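Local atomic coordinates of DNA mismatch repair protein MLH3 (Saccharomyces cerevisiae S288C, PDB entry 6RMN), a protein that takes part in DNA mismatch repair, correcting insertion-deletion loops as a component of the MutLbeta heterodimer, with ATP-binding and mismatched-DNA-binding activity. Residues F73-R87 with T116-T129. Residues are numbered along the deposited sequence; the frame is centred on the assembly and turned at random.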
ATOM      1  N   PHE B  73       2.108 -13.826  38.848  1.00 57.67           N
ATOM      2  CA  PHE B  73       2.907 -14.694  37.982  1.00 55.91           C
ATOM      3  C   PHE B  73       2.932 -16.111  38.555  1.00 63.24           C
ATOM      4  O   PHE B  73       3.351 -16.295  39.690  1.00 64.03           O
ATOM      5  CB  PHE B  73       4.323 -14.109  37.772  1.00 55.37           C
ATOM      6  CG  PHE B  73       5.151 -14.728  36.665  1.00 54.55           C
ATOM      7  CD1 PHE B  73       4.607 -14.938  35.398  1.00 56.35           C
ATOM      8  CD2 PHE B  73       6.493 -15.026  36.863  1.00 55.12           C
ATOM      9  CE1 PHE B  73       5.372 -15.504  34.373  1.00 55.57           C
ATOM     10  CE2 PHE B  73       7.265 -15.565  35.830  1.00 56.72           C
ATOM     11  CZ  PHE B  73       6.696 -15.816  34.598  1.00 54.47           C
ATOM     12  N   VAL B  74       2.415 -17.091  37.799  1.00 62.09           N
ATOM     13  CA  VAL B  74       2.307 -18.494  38.232  1.00 63.56           C
ATOM     14  C   VAL B  74       3.691 -19.110  38.532  1.00 67.53           C
ATOM     15  O   VAL B  74       4.638 -18.919  37.772  1.00 65.70           O
ATOM     16  CB  VAL B  74       1.461 -19.341  37.230  1.00 67.95           C
ATOM     17  CG1 VAL B  74       1.543 -20.842  37.514  1.00 68.63           C
ATOM     18  CG2 VAL B  74       0.004 -18.877  37.210  1.00 68.98           C
ATOM     19  N   ALA B  75       3.788 -19.820  39.668  1.00 66.19           N
ATOM     20  CA  ALA B  75       4.987 -20.509  40.135  1.00 65.58           C
ATOM     21  C   ALA B  75       4.635 -21.974  40.467  1.00 71.68           C
ATOM     22  O   ALA B  75       4.117 -22.269  41.549  1.00 73.62           O
ATOM     23  CB  ALA B  75       5.577 -19.789  41.342  1.00 66.02           C
ATOM     24  N   ARG B  76       4.882 -22.876  39.498  1.00 67.41           N
ATOM     25  CA  ARG B  76       4.629 -24.317  39.583  1.00 68.40           C
ATOM     26  C   ARG B  76       5.605 -25.018  40.546  1.00 72.00           C
ATOM     27  O   ARG B  76       6.826 -24.901  40.389  1.00 70.26           O
ATOM     28  CB  ARG B  76       4.668 -24.942  38.162  1.00 69.63           C
ATOM     29  CG  ARG B  76       4.478 -26.469  38.075  1.00 84.93           C
ATOM     30  CD  ARG B  76       3.072 -26.955  38.403  1.00 98.41           C
ATOM     31  NE  ARG B  76       2.175 -26.911  37.248  1.00109.70           N
ATOM     32  CZ  ARG B  76       1.301 -25.938  37.011  1.00122.84           C
ATOM     33  NH1 ARG B  76       1.201 -24.907  37.843  1.00107.51           N
ATOM     34  NH2 ARG B  76       0.520 -25.987  35.940  1.00108.30           N
ATOM     35  N   ASP B  77       5.052 -25.749  41.545  1.00 70.18           N
ATOM     36  CA  ASP B  77       5.814 -26.499  42.547  1.00 70.25           C
ATOM     37  C   ASP B  77       6.608 -27.624  41.886  1.00 73.49           C
ATOM     38  O   ASP B  77       6.059 -28.407  41.110  1.00 73.55           O
ATOM     39  CB  ASP B  77       4.890 -27.066  43.641  1.00 74.41           C
ATOM     40  CG  ASP B  77       4.536 -26.109  44.765  1.00 88.82           C
ATOM     41  OD1 ASP B  77       5.465 -25.479  45.335  1.00 89.51           O
ATOM     42  OD2 ASP B  77       3.336 -26.019  45.108  1.00 96.49           O
ATOM     43  N   LEU B  78       7.907 -27.672  42.181  1.00 69.88           N
ATOM     44  CA  LEU B  78       8.870 -28.621  41.638  1.00 70.28           C
ATOM     45  C   LEU B  78       9.425 -29.540  42.738  1.00 77.41           C
ATOM     46  O   LEU B  78       9.746 -29.079  43.842  1.00 76.73           O
ATOM     47  CB  LEU B  78       9.991 -27.820  40.950  1.00 68.44           C
ATOM     48  CG  LEU B  78      11.125 -28.555  40.240  1.00 73.36           C
ATOM     49  CD1 LEU B  78      10.624 -29.364  39.042  1.00 74.16           C
ATOM     50  CD2 LEU B  78      12.143 -27.563  39.761  1.00 74.10           C
ATOM     51  N   LYS B  79       9.525 -30.842  42.424  1.00 77.27           N
ATOM     52  CA  LYS B  79      10.017 -31.869  43.346  1.00 80.01           C
ATOM     53  C   LYS B  79      11.376 -32.417  42.904  1.00 84.79           C
ATOM     54  O   LYS B  79      11.667 -32.430  41.703  1.00 83.47           O
ATOM     55  CB  LYS B  79       8.991 -33.019  43.464  1.00 85.47           C
ATOM     56  CG  LYS B  79       9.019 -33.736  44.814  1.00106.80           C
ATOM     57  CD  LYS B  79       8.109 -34.961  44.837  1.00122.25           C
ATOM     58  CE  LYS B  79       8.236 -35.734  46.131  1.00133.58           C
ATOM     59  NZ  LYS B  79       7.303 -36.891  46.182  1.00143.34           N
ATOM     60  N   ASP B  80      12.192 -32.884  43.891  1.00 82.90           N
ATOM     61  CA  ASP B  80      13.511 -33.517  43.723  1.00 83.65           C
ATOM     62  C   ASP B  80      14.424 -32.769  42.738  1.00 82.66           C
ATOM     63  O   ASP B  80      14.883 -33.332  41.734  1.00 82.53           O
ATOM     64  CB  ASP B  80      13.354 -35.011  43.344  1.00 89.14           C
ATOM     65  CG  ASP B  80      14.583 -35.875  43.591  1.00108.92           C
ATOM     66  OD1 ASP B  80      15.054 -35.931  44.759  1.00109.73           O
ATOM     67  OD2 ASP B  80      15.063 -36.513  42.626  1.00119.64           O
ATOM     68  N   CYS B  81      14.639 -31.480  43.020  1.00 75.13           N
ATOM     69  CA  CYS B  81      15.483 -30.604  42.221  1.00 73.07           C
ATOM     70  C   CYS B  81      16.460 -29.903  43.155  1.00 78.06           C
ATOM     71  O   CYS B  81      16.143 -28.869  43.754  1.00 76.25           O
ATOM     72  CB  CYS B  81      14.647 -29.616  41.413  1.00 71.00           C
ATOM     73  SG  CYS B  81      15.588 -28.664  40.189  1.00 73.27           S
ATOM     74  N   CYS B  82      17.627 -30.535  43.339  1.00 77.18           N
ATOM     75  CA  CYS B  82      18.707 -30.050  44.190  1.00 77.60           C
ATOM     76  C   CYS B  82      19.965 -29.943  43.350  1.00 78.15           C
ATOM     77  O   CYS B  82      20.380 -30.916  42.706  1.00 79.31           O
ATOM     78  CB  CYS B  82      18.905 -30.956  45.401  1.00 80.89           C
ATOM     79  SG  CYS B  82      17.379 -31.313  46.314  1.00 85.57           S
ATOM     80  N   ILE B  83      20.537 -28.738  43.316  1.00 70.41           N
ATOM     81  CA  ILE B  83      21.716 -28.431  42.516  1.00 69.00           C
ATOM     82  C   ILE B  83      22.929 -28.162  43.404  1.00 72.26           C
ATOM     83  O   ILE B  83      22.851 -27.364  44.340  1.00 70.55           O
ATOM     84  CB  ILE B  83      21.395 -27.274  41.509  1.00 69.43           C
ATOM     85  CG1 ILE B  83      20.351 -27.729  40.452  1.00 68.23           C
ATOM     86  CG2 ILE B  83      22.663 -26.720  40.833  1.00 69.98           C
ATOM     87  CD1 ILE B  83      19.720 -26.619  39.634  1.00 67.11           C
ATOM     88  N   GLU B  84      24.052 -28.832  43.099  1.00 70.31           N
ATOM     89  CA  GLU B  84      25.315 -28.646  43.814  1.00 71.14           C
ATOM     90  C   GLU B  84      25.932 -27.332  43.339  1.00 72.25           C
ATOM     91  O   GLU B  84      26.005 -27.081  42.131  1.00 70.78           O
ATOM     92  CB  GLU B  84      26.271 -29.821  43.553  1.00 75.30           C
ATOM     93  CG  GLU B  84      26.104 -30.986  44.518  1.00 87.67           C
ATOM     94  CD  GLU B  84      26.858 -32.250  44.147  1.00110.62           C
ATOM     95  OE1 GLU B  84      28.066 -32.156  43.827  1.00112.61           O
ATOM     96  OE2 GLU B  84      26.244 -33.341  44.186  1.00101.78           O
ATOM     97  N   VAL B  85      26.325 -26.477  44.294  1.00 67.85           N
ATOM     98  CA  VAL B  85      26.916 -25.159  44.035  1.00 66.63           C
ATOM     99  C   VAL B  85      28.170 -24.899  44.888  1.00 73.45           C
ATOM    100  O   VAL B  85      28.278 -25.429  45.997  1.00 73.06           O
ATOM    101  CB  VAL B  85      25.879 -24.000  44.183  1.00 67.05           C
ATOM    102  CG1 VAL B  85      24.879 -23.983  43.027  1.00 65.02           C
ATOM    103  CG2 VAL B  85      25.161 -24.034  45.533  1.00 65.86           C
ATOM    104  N   ASP B  86      29.090 -24.043  44.382  1.00 72.56           N
ATOM    105  CA  ASP B  86      30.308 -23.585  45.079  1.00 74.84           C
ATOM    106  C   ASP B  86      29.907 -22.666  46.243  1.00 77.85           C
ATOM    107  O   ASP B  86      28.773 -22.173  46.265  1.00 75.51           O
ATOM    108  CB  ASP B  86      31.200 -22.758  44.121  1.00 77.99           C
ATOM    109  CG  ASP B  86      31.957 -23.537  43.067  1.00 91.12           C
ATOM    110  OD1 ASP B  86      32.448 -24.650  43.384  1.00 93.28           O
ATOM    111  OD2 ASP B  86      32.091 -23.024  41.935  1.00 97.94           O
ATOM    112  N   ARG B  87      30.847 -22.387  47.169  1.00 75.73           N
ATOM    113  CA  ARG B  87      30.609 -21.483  48.301  1.00 75.11           C
ATOM    114  C   ARG B  87      30.242 -20.071  47.807  1.00 76.64           C
ATOM    115  O   ARG B  87      29.259 -19.497  48.283  1.00 74.57           O
ATOM    116  CB  ARG B  87      31.810 -21.466  49.262  1.00 78.87           C
ATOM    117  CG  ARG B  87      31.852 -22.692  50.175  1.00 94.47           C
ATOM    118  CD  ARG B  87      33.080 -22.740  51.078  1.00112.40           C
ATOM    119  NE  ARG B  87      34.263 -23.281  50.399  1.00125.91           N
ATOM    120  CZ  ARG B  87      34.563 -24.575  50.307  1.00140.14           C
ATOM    121  NH1 ARG B  87      33.760 -25.492  50.836  1.00125.78           N
ATOM    122  NH2 ARG B  87      35.662 -24.964  49.672  1.00126.72           N
ATOM    123  N   THR B 116      30.774 -27.129  48.884  1.00100.37           N
ATOM    124  CA  THR B 116      29.962 -28.236  48.368  1.00 99.37           C
ATOM    125  C   THR B 116      28.494 -28.136  48.836  1.00 98.59           C
ATOM    126  O   THR B 116      27.870 -29.149  49.178  1.00 98.41           O
ATOM    127  CB  THR B 116      30.616 -29.602  48.678  1.00114.74           C
ATOM    128  OG1 THR B 116      31.086 -29.635  50.034  1.00117.12           O
ATOM    129  CG2 THR B 116      31.743 -29.944  47.707  1.00116.81           C
ATOM    130  N   SER B 117      27.941 -26.905  48.801  1.00 90.87           N
ATOM    131  CA  SER B 117      26.566 -26.583  49.203  1.00 87.24           C
ATOM    132  C   SER B 117      25.499 -27.115  48.217  1.00 86.03           C
ATOM    133  O   SER B 117      25.837 -27.671  47.166  1.00 85.24           O
ATOM    134  CB  SER B 117      26.415 -25.075  49.392  1.00 89.70           C
ATOM    135  OG  SER B 117      27.288 -24.583  50.394  1.00 99.31           O
ATOM    136  N   LEU B 118      24.210 -26.953  48.577  1.00 79.00           N
ATOM    137  CA  LEU B 118      23.084 -27.378  47.751  1.00 76.74           C
ATOM    138  C   LEU B 118      21.997 -26.313  47.611  1.00 77.60           C
ATOM    139  O   LEU B 118      21.587 -25.706  48.603  1.00 76.99           O
ATOM    140  CB  LEU B 118      22.482 -28.694  48.258  1.00 77.27           C
ATOM    141  CG  LEU B 118      23.130 -29.971  47.737  1.00 83.64           C
ATOM    142  CD1 LEU B 118      22.876 -31.119  48.680  1.00 85.29           C
ATOM    143  CD2 LEU B 118      22.631 -30.329  46.338  1.00 85.39           C
ATOM    144  N   LEU B 119      21.524 -26.112  46.367  1.00 71.30           N
ATOM    145  CA  LEU B 119      20.451 -25.191  46.004  1.00 68.38           C
ATOM    146  C   LEU B 119      19.200 -26.026  45.720  1.00 70.53           C
ATOM    147  O   LEU B 119      19.142 -26.735  44.712  1.00 69.56           O
ATOM    148  CB  LEU B 119      20.854 -24.363  44.764  1.00 67.23           C
ATOM    149  CG  LEU B 119      19.970 -23.178  44.395  1.00 69.14           C
ATOM    150  CD1 LEU B 119      20.211 -22.016  45.317  1.00 68.80           C
ATOM    151  CD2 LEU B 119      20.235 -22.739  42.967  1.00 70.35           C
ATOM    152  N   GLU B 120      18.224 -25.974  46.634  1.00 66.61           N
ATOM    153  CA  GLU B 120      16.984 -26.727  46.489  1.00 66.27           C
ATOM    154  C   GLU B 120      15.938 -25.841  45.846  1.00 66.59           C
ATOM    155  O   GLU B 120      15.440 -24.923  46.498  1.00 65.28           O
ATOM    156  CB  GLU B 120      16.509 -27.244  47.858  1.00 68.86           C
ATOM    157  CG  GLU B 120      15.239 -28.082  47.835  1.00 81.44           C
ATOM    158  CD  GLU B 120      14.663 -28.391  49.205  1.00114.07           C
ATOM    159  OE1 GLU B 120      14.393 -29.584  49.475  1.00117.34           O
ATOM    160  OE2 GLU B 120      14.479 -27.447  50.010  1.00110.29           O
ATOM    161  N   ILE B 121      15.607 -26.110  44.571  1.00 62.00           N
ATOM    162  CA  ILE B 121      14.587 -25.352  43.852  1.00 60.30           C
ATOM    163  C   ILE B 121      13.210 -25.928  44.172  1.00 64.17           C
ATOM    164  O   ILE B 121      12.941 -27.102  43.902  1.00 64.94           O
ATOM    165  CB  ILE B 121      14.876 -25.197  42.331  1.00 62.79           C
ATOM    166  CG1 ILE B 121      16.073 -24.256  42.097  1.00 63.41           C
ATOM    167  CG2 ILE B 121      13.666 -24.652  41.592  1.00 61.88           C
ATOM    168  CD1 ILE B 121      17.333 -24.946  41.782  1.00 74.18           C
ATOM    169  N   LYS B 122      12.357 -25.084  44.771  1.00 59.38           N
ATOM    170  CA  LYS B 122      10.991 -25.390  45.185  1.00 59.05           C
ATOM    171  C   LYS B 122       9.957 -25.042  44.115  1.00 61.26           C
ATOM    172  O   LYS B 122       9.072 -25.854  43.852  1.00 62.07           O
ATOM    173  CB  LYS B 122      10.669 -24.707  46.526  1.00 61.86           C
ATOM    174  CG  LYS B 122      11.484 -25.271  47.690  1.00 72.44           C
ATOM    175  CD  LYS B 122      11.013 -24.759  49.043  1.00 86.43           C
ATOM    176  CE  LYS B 122      11.632 -25.547  50.177  1.00100.64           C
ATOM    177  NZ  LYS B 122      11.134 -25.100  51.506  1.00111.49           N
ATOM    178  N   THR B 123      10.041 -23.840  43.519  1.00 55.00           N
ATOM    179  CA  THR B 123       9.091 -23.402  42.489  1.00 53.69           C
ATOM    180  C   THR B 123       9.796 -22.859  41.257  1.00 53.80           C
ATOM    181  O   THR B 123      10.887 -22.301  41.360  1.00 52.07           O
ATOM    182  CB  THR B 123       8.057 -22.365  43.021  1.00 64.12           C
ATOM    183  OG1 THR B 123       8.664 -21.079  43.159  1.00 64.39           O
ATOM    184  CG2 THR B 123       7.377 -22.784  44.327  1.00 63.84           C
ATOM    185  N   LEU B 124       9.142 -23.002  40.095  1.00 49.26           N
ATOM    186  CA  LEU B 124       9.600 -22.481  38.810  1.00 47.15           C
ATOM    187  C   LEU B 124       8.410 -21.975  38.015  1.00 50.81           C
ATOM    188  O   LEU B 124       7.363 -22.606  38.090  1.00 51.80           O
ATOM    189  CB  LEU B 124      10.315 -23.569  37.993  1.00 47.07           C
ATOM    190  CG  LEU B 124      11.769 -23.916  38.335  1.00 50.78           C
ATOM    191  CD1 LEU B 124      12.316 -24.878  37.290  1.00 50.86           C
ATOM    192  CD2 LEU B 124      12.660 -22.664  38.388  1.00 49.91           C
ATOM    193  N   PRO B 125       8.518 -20.883  37.218  1.00 46.83           N
ATOM    194  CA  PRO B 125       7.365 -20.477  36.390  1.00 46.62           C
ATOM    195  C   PRO B 125       7.158 -21.484  35.251  1.00 51.95           C
ATOM    196  O   PRO B 125       8.087 -22.228  34.933  1.00 52.45           O
ATOM    197  CB  PRO B 125       7.770 -19.099  35.867  1.00 46.92           C
ATOM    198  CG  PRO B 125       9.252 -19.124  35.834  1.00 50.83           C
ATOM    199  CD  PRO B 125       9.688 -20.007  36.983  1.00 47.68           C
ATOM    200  N   GLU B 126       5.954 -21.540  34.673  1.00 49.53           N
ATOM    201  CA  GLU B 126       5.604 -22.494  33.608  1.00 50.70           C
ATOM    202  C   GLU B 126       6.564 -22.478  32.394  1.00 52.82           C
ATOM    203  O   GLU B 126       6.940 -23.550  31.925  1.00 52.26           O
ATOM    204  CB  GLU B 126       4.142 -22.323  33.162  1.00 53.20           C
ATOM    205  CG  GLU B 126       3.136 -22.766  34.221  1.00 70.96           C
ATOM    206  CD  GLU B 126       2.876 -24.261  34.301  1.00105.42           C
ATOM    207  OE1 GLU B 126       1.822 -24.708  33.793  1.00105.81           O
ATOM    208  OE2 GLU B 126       3.720 -24.984  34.877  1.00106.58           O
ATOM    209  N   MET B 127       6.981 -21.287  31.925  1.00 49.38           N
ATOM    210  CA  MET B 127       7.935 -21.111  30.819  1.00 49.77           C
ATOM    211  C   MET B 127       9.218 -21.871  31.120  1.00 52.03           C
ATOM    212  O   MET B 127       9.687 -22.639  30.278  1.00 52.88           O
ATOM    213  CB  MET B 127       8.352 -19.640  30.696  1.00 52.19           C
ATOM    214  CG  MET B 127       7.430 -18.764  29.929  1.00 57.08           C
ATOM    215  SD  MET B 127       8.070 -17.077  30.152  1.00 62.09           S
ATOM    216  CE  MET B 127       6.511 -16.186  30.397  1.00 59.20           C
ATOM    217  N   LEU B 128       9.806 -21.607  32.306  1.00 46.14           N
ATOM    218  CA  LEU B 128      11.065 -22.191  32.738  1.00 46.17           C
ATOM    219  C   LEU B 128      10.966 -23.693  33.020  1.00 48.46           C
ATOM    220  O   LEU B 128      11.915 -24.413  32.720  1.00 47.92           O
ATOM    221  CB  LEU B 128      11.660 -21.410  33.926  1.00 46.63           C
ATOM    222  CG  LEU B 128      13.178 -21.594  34.203  1.00 52.64           C
ATOM    223  CD1 LEU B 128      14.019 -21.417  32.930  1.00 52.76           C
ATOM    224  CD2 LEU B 128      13.663 -20.613  35.252  1.00 55.38           C
ATOM    225  N   THR B 129       9.812 -24.167  33.543  1.00 44.70           N
ATOM    226  CA  THR B 129       9.557 -25.591  33.796  1.00 45.53           C
ATOM    227  C   THR B 129       9.664 -26.361  32.487  1.00 48.84           C
ATOM    228  O   THR B 129      10.332 -27.389  32.458  1.00 49.35           O
ATOM    229  CB  THR B 129       8.193 -25.817  34.492  1.00 50.39           C
ATOM    230  OG1 THR B 129       8.134 -25.060  35.701  1.00 49.41           O
ATOM    231  CG2 THR B 129       7.942 -27.287  34.822  1.00 46.85           C
TER
HETATM  232  O   HOH W   1       4.150 -18.928  35.134  1.00 68.05           O
HETATM  233  O   HOH W   2      13.136 -29.744  44.582  1.00 71.19           O
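Ile83 and Leu119 exchange both backbone hydrogen bonds as an antiparallel pair in a small sheet built on strand 117-124, in this C-terminal part of MLH3. That strand carries strands 76-77 and 82-85 along one edge and strand 106-110 along the other. Ile83 N to Leu119 O (2.8 Å) and Leu119 N to Ile83 O (2.7 Å) are nearly straight; the second donor lies in the carbonyl plane, the first is tilted from it. The register shifts by two between Asp77 and Cys82, and beside this shift a water bridges the segments, accepting from Cys81 N and donating to Ile121 O. Apolar side chains suit the side covered by helix 136-151, which Cys81, Ile83, Val85 and Leu124 touch. The CD1 atoms of Ile83 and Ile121 meet at 3.6 Å, while Leu78, its CG opposite the backbone N (chi1 -178°), brings CD2 against Leu124 CD1 and Ile121 CG2. The other face, with Cys82, Glu84 and Glu120, has more access to solvent, which suits the two carboxylates.

Where strand 117-124 gives way to helix 126-132, Phe73 CE2 rests on Pro125 CB at 3.6 Å, and Met127 CE comes to the ring edge; Leu64 of helix 48-69 backs both Phe73 and Met127. Arg76, bent at chi2 and chi3, folds its guanidinium beneath the Glu126 carboxylate: OE2 sits 3.3 Å above the centre of the plane, and NH2 to OE1 (2.8 Å) is a salt bridge by charge alone. An alanine in place of Glu126 would probably leave the Arg76 guanidinium without this counter-charge and free to swing away. A second water ties Val74 O to Glu126 N, and Pro125 O accepts from both Thr129 N and Thr129 OG1, the hydroxyl 2.9 Å away and above the carbonyl plane.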